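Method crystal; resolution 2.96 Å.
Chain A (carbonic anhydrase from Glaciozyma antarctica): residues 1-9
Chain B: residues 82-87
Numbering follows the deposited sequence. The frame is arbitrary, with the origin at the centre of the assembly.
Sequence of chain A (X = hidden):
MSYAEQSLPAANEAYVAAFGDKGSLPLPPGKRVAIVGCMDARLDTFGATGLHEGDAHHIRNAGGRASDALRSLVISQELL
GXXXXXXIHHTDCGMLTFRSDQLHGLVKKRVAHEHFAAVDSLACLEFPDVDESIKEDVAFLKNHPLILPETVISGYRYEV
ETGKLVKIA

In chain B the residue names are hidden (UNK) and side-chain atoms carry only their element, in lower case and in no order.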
# COMPACT_ATOMS: atom_id res chain seq x y z
N MET A 1 -12.23 -6.38 -21.52
CA MET A 1 -12.77 -7.03 -20.27
C MET A 1 -11.99 -6.58 -19.01
O MET A 1 -12.54 -5.87 -18.16
CB MET A 1 -12.78 -8.58 -20.38
CG MET A 1 -14.10 -9.23 -19.92
SD MET A 1 -13.69 -10.33 -18.56
CE MET A 1 -15.22 -10.33 -17.62
N SER A 2 -10.74 -7.01 -18.88
CA SER A 2 -9.93 -6.71 -17.69
C SER A 2 -8.46 -6.78 -17.99
O SER A 2 -8.04 -7.40 -18.93
CB SER A 2 -10.26 -7.68 -16.55
OG SER A 2 -10.04 -9.02 -16.89
N TYR A 3 -7.67 -6.10 -17.18
CA TYR A 3 -6.23 -6.19 -17.31
C TYR A 3 -5.78 -7.59 -16.89
O TYR A 3 -4.82 -8.15 -17.42
CB TYR A 3 -5.55 -5.13 -16.44
CG TYR A 3 -4.05 -5.13 -16.57
CD1 TYR A 3 -3.28 -5.92 -15.75
CD2 TYR A 3 -3.40 -4.34 -17.53
CE1 TYR A 3 -1.90 -5.94 -15.86
CE2 TYR A 3 -2.02 -4.35 -17.64
CZ TYR A 3 -1.27 -5.16 -16.80
OH TYR A 3 0.10 -5.20 -16.88
N ALA A 4 -6.52 -8.16 -15.93
CA ALA A 4 -6.17 -9.45 -15.34
C ALA A 4 -6.22 -10.58 -16.35
O ALA A 4 -5.32 -11.40 -16.39
CB ALA A 4 -7.11 -9.76 -14.17
N GLU A 5 -7.28 -10.59 -17.16
CA GLU A 5 -7.46 -11.61 -18.20
C GLU A 5 -6.53 -11.30 -19.40
O GLU A 5 -5.74 -12.16 -19.82
CB GLU A 5 -8.95 -11.73 -18.63
CG GLU A 5 -9.91 -12.40 -17.63
CD GLU A 5 -9.62 -13.89 -17.33
OE1 GLU A 5 -8.76 -14.49 -18.00
OE2 GLU A 5 -10.23 -14.49 -16.41
N GLN A 6 -6.60 -10.08 -19.92
CA GLN A 6 -5.93 -9.76 -21.21
C GLN A 6 -4.41 -9.55 -21.13
O GLN A 6 -3.68 -10.22 -21.84
CB GLN A 6 -6.65 -8.60 -21.93
CG GLN A 6 -7.92 -9.05 -22.71
CD GLN A 6 -9.29 -8.85 -21.98
OE1 GLN A 6 -10.10 -9.80 -21.76
NE2 GLN A 6 -9.56 -7.60 -21.65
N SER A 7 -3.91 -8.70 -20.24
CA SER A 7 -2.48 -8.38 -20.25
C SER A 7 -1.59 -9.09 -19.21
O SER A 7 -0.39 -9.20 -19.40
CB SER A 7 -2.28 -6.87 -20.13
OG SER A 7 -3.34 -6.17 -20.75
N LEU A 8 -2.17 -9.55 -18.10
CA LEU A 8 -1.36 -10.01 -16.94
C LEU A 8 -0.64 -11.34 -17.15
O LEU A 8 0.47 -11.52 -16.67
CB LEU A 8 -2.22 -10.05 -15.66
CG LEU A 8 -1.55 -10.20 -14.29
CD1 LEU A 8 -2.35 -9.50 -13.20
CD2 LEU A 8 -1.41 -11.65 -13.85
N PRO A 9 -1.28 -12.28 -17.87
CA PRO A 9 -0.66 -13.59 -17.96
C PRO A 9 0.70 -13.59 -18.61
O PRO A 9 1.59 -14.29 -18.14
CB PRO A 9 -1.67 -14.40 -18.78
CG PRO A 9 -2.99 -13.80 -18.41
CD PRO A 9 -2.70 -12.32 -18.29
N UNK B 82 -11.91 3.55 -11.61
CA UNK B 82 -11.17 2.31 -11.65
C UNK B 82 -12.29 1.34 -11.51
O UNK B 82 -13.12 1.46 -10.61
o UNK B 82 -10.79 1.66 -9.27
c UNK B 82 -10.14 2.08 -10.49
c UNK B 82 -9.28 3.28 -10.25
N UNK B 83 -12.39 0.42 -12.43
CA UNK B 83 -13.48 -0.52 -12.37
C UNK B 83 -12.88 -1.90 -12.40
O UNK B 83 -13.56 -2.89 -12.71
n UNK B 83 -11.38 -2.52 -16.64
n UNK B 83 -13.29 -3.79 -16.75
c UNK B 83 -12.89 -0.37 -15.39
c UNK B 83 -14.53 -0.24 -13.46
c UNK B 83 -14.03 0.42 -14.72
n UNK B 83 -13.40 -1.70 -15.83
c UNK B 83 -12.68 -2.66 -16.41
N UNK B 84 -11.60 -1.96 -12.02
CA UNK B 84 -10.94 -3.23 -11.78
C UNK B 84 -10.15 -3.24 -10.49
O UNK B 84 -9.41 -2.30 -10.18
o UNK B 84 -8.73 -4.84 -15.03
c UNK B 84 -8.74 -5.51 -13.97
c UNK B 84 -10.03 -3.60 -12.95
c UNK B 84 -9.24 -4.87 -12.71
o UNK B 84 -8.38 -6.70 -13.87
N UNK B 85 -10.32 -4.34 -9.76
CA UNK B 85 -9.49 -4.67 -8.61
C UNK B 85 -8.82 -6.01 -8.81
O UNK B 85 -9.48 -7.02 -9.00
c UNK B 85 -9.45 -5.08 -6.11
c UNK B 85 -11.08 -3.44 -7.14
c UNK B 85 -10.32 -4.75 -7.33
N UNK B 86 -7.49 -6.02 -8.73
CA UNK B 86 -6.73 -7.26 -8.58
C UNK B 86 -6.18 -7.39 -7.14
O UNK B 86 -5.38 -6.54 -6.70
c UNK B 86 -4.90 -6.91 -12.00
c UNK B 86 -6.01 -6.92 -10.96
c UNK B 86 -5.55 -7.26 -9.54
c UNK B 86 -4.83 -8.59 -9.48
N UNK B 87 -6.59 -8.45 -6.42
CA UNK B 87 -6.06 -8.76 -5.06
C UNK B 87 -4.84 -9.67 -5.16
O UNK B 87 -4.86 -10.66 -5.87
c UNK B 87 -6.48 -9.92 -2.83
c UNK B 87 -7.11 -9.44 -4.11
c UNK B 87 -8.22 -8.49 -3.72

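Position 82 carries three side-chain atoms: a carbon next to CA that bears one oxygen and one carbon. A beta-branched hydroxyl of this kind is threonine, T82(B). It lies out of reach of chain A, and its hydroxyl is hydrogen-bonded elsewhere in the structure.

Position 83 has three carbons in a row, then a nitrogen, then a carbon bearing two more nitrogens. One terminal nitrogen comes within 2.6 Å of M1(A) O. The planar three-nitrogen end identifies arginine, R83(B). Its CA-to-CB bond points sideways, but the long chain brings its end nearer, and NH2 donates a hydrogen bond to M1(A) O, which lies at the edge of the guanidinium, near its plane, where N-H groups point. A long donor suits a backbone carbonyl at the chain terminus.

Position 84 shows three carbons, the last carrying two oxygens. The CA-to-CB bond points toward chain A, and the oxygens approach two consecutive backbone nitrogens, one at 2.7 Å from Y3(A) N and the other at 3.1 Å from A4(A) N. Three carbons ending in a carboxylate make glutamate, E84(B). OE1 accepts from Y3(A) N and OE2 from A4(A) N; these amides stand in the first turn of a helix, where backbone N-H groups have no carbonyl of a preceding turn to bind. With chi1 and chi2 both t, the extended chain spans the gap from the strand.

Position 85 has three carbons, one bearing the other two, and makes no contact with chain A. This is valine, V85(B), a beta-branched residue at home in a strand, here buried and out of reach of chain A.

Position 86 has four carbons, forked at the first, with one arm two carbons long. That arm's end lies near three side chains of chain A. The residue is isoleucine, I86(B): its CD1 is 3.8 Å from L8(A) CD1 and 4.2 Å from both A4(A) CB and Y3(A) CD1, so the longer apolar arm reaches side-chain carbons of three residues.

Position 87 again has one carbon bearing two, out of reach of chain A: valine, V87(B), buried in the strand, where a compact beta-branched apolar side chain suits the extended backbone.

The contact thus follows strand alternation, with E84(B) and I86(B) directed toward the helix while V85(B) and V87(B) stay out of reach. S2(A) caps the helix from within, its OG accepting from E5(A) N at 3.2 Å, while the carboxylate of E84(B) binds the two preceding amides from the partner chain. R83(B) adds a hydrogen bond to M1(A) O, although M1(A) itself is poorly ordered. I86(B) CD1 adds apolar contact with the side chains of Y3(A) and A4(A) and, further along, L8(A).

Chain B 82-87: TREVIV
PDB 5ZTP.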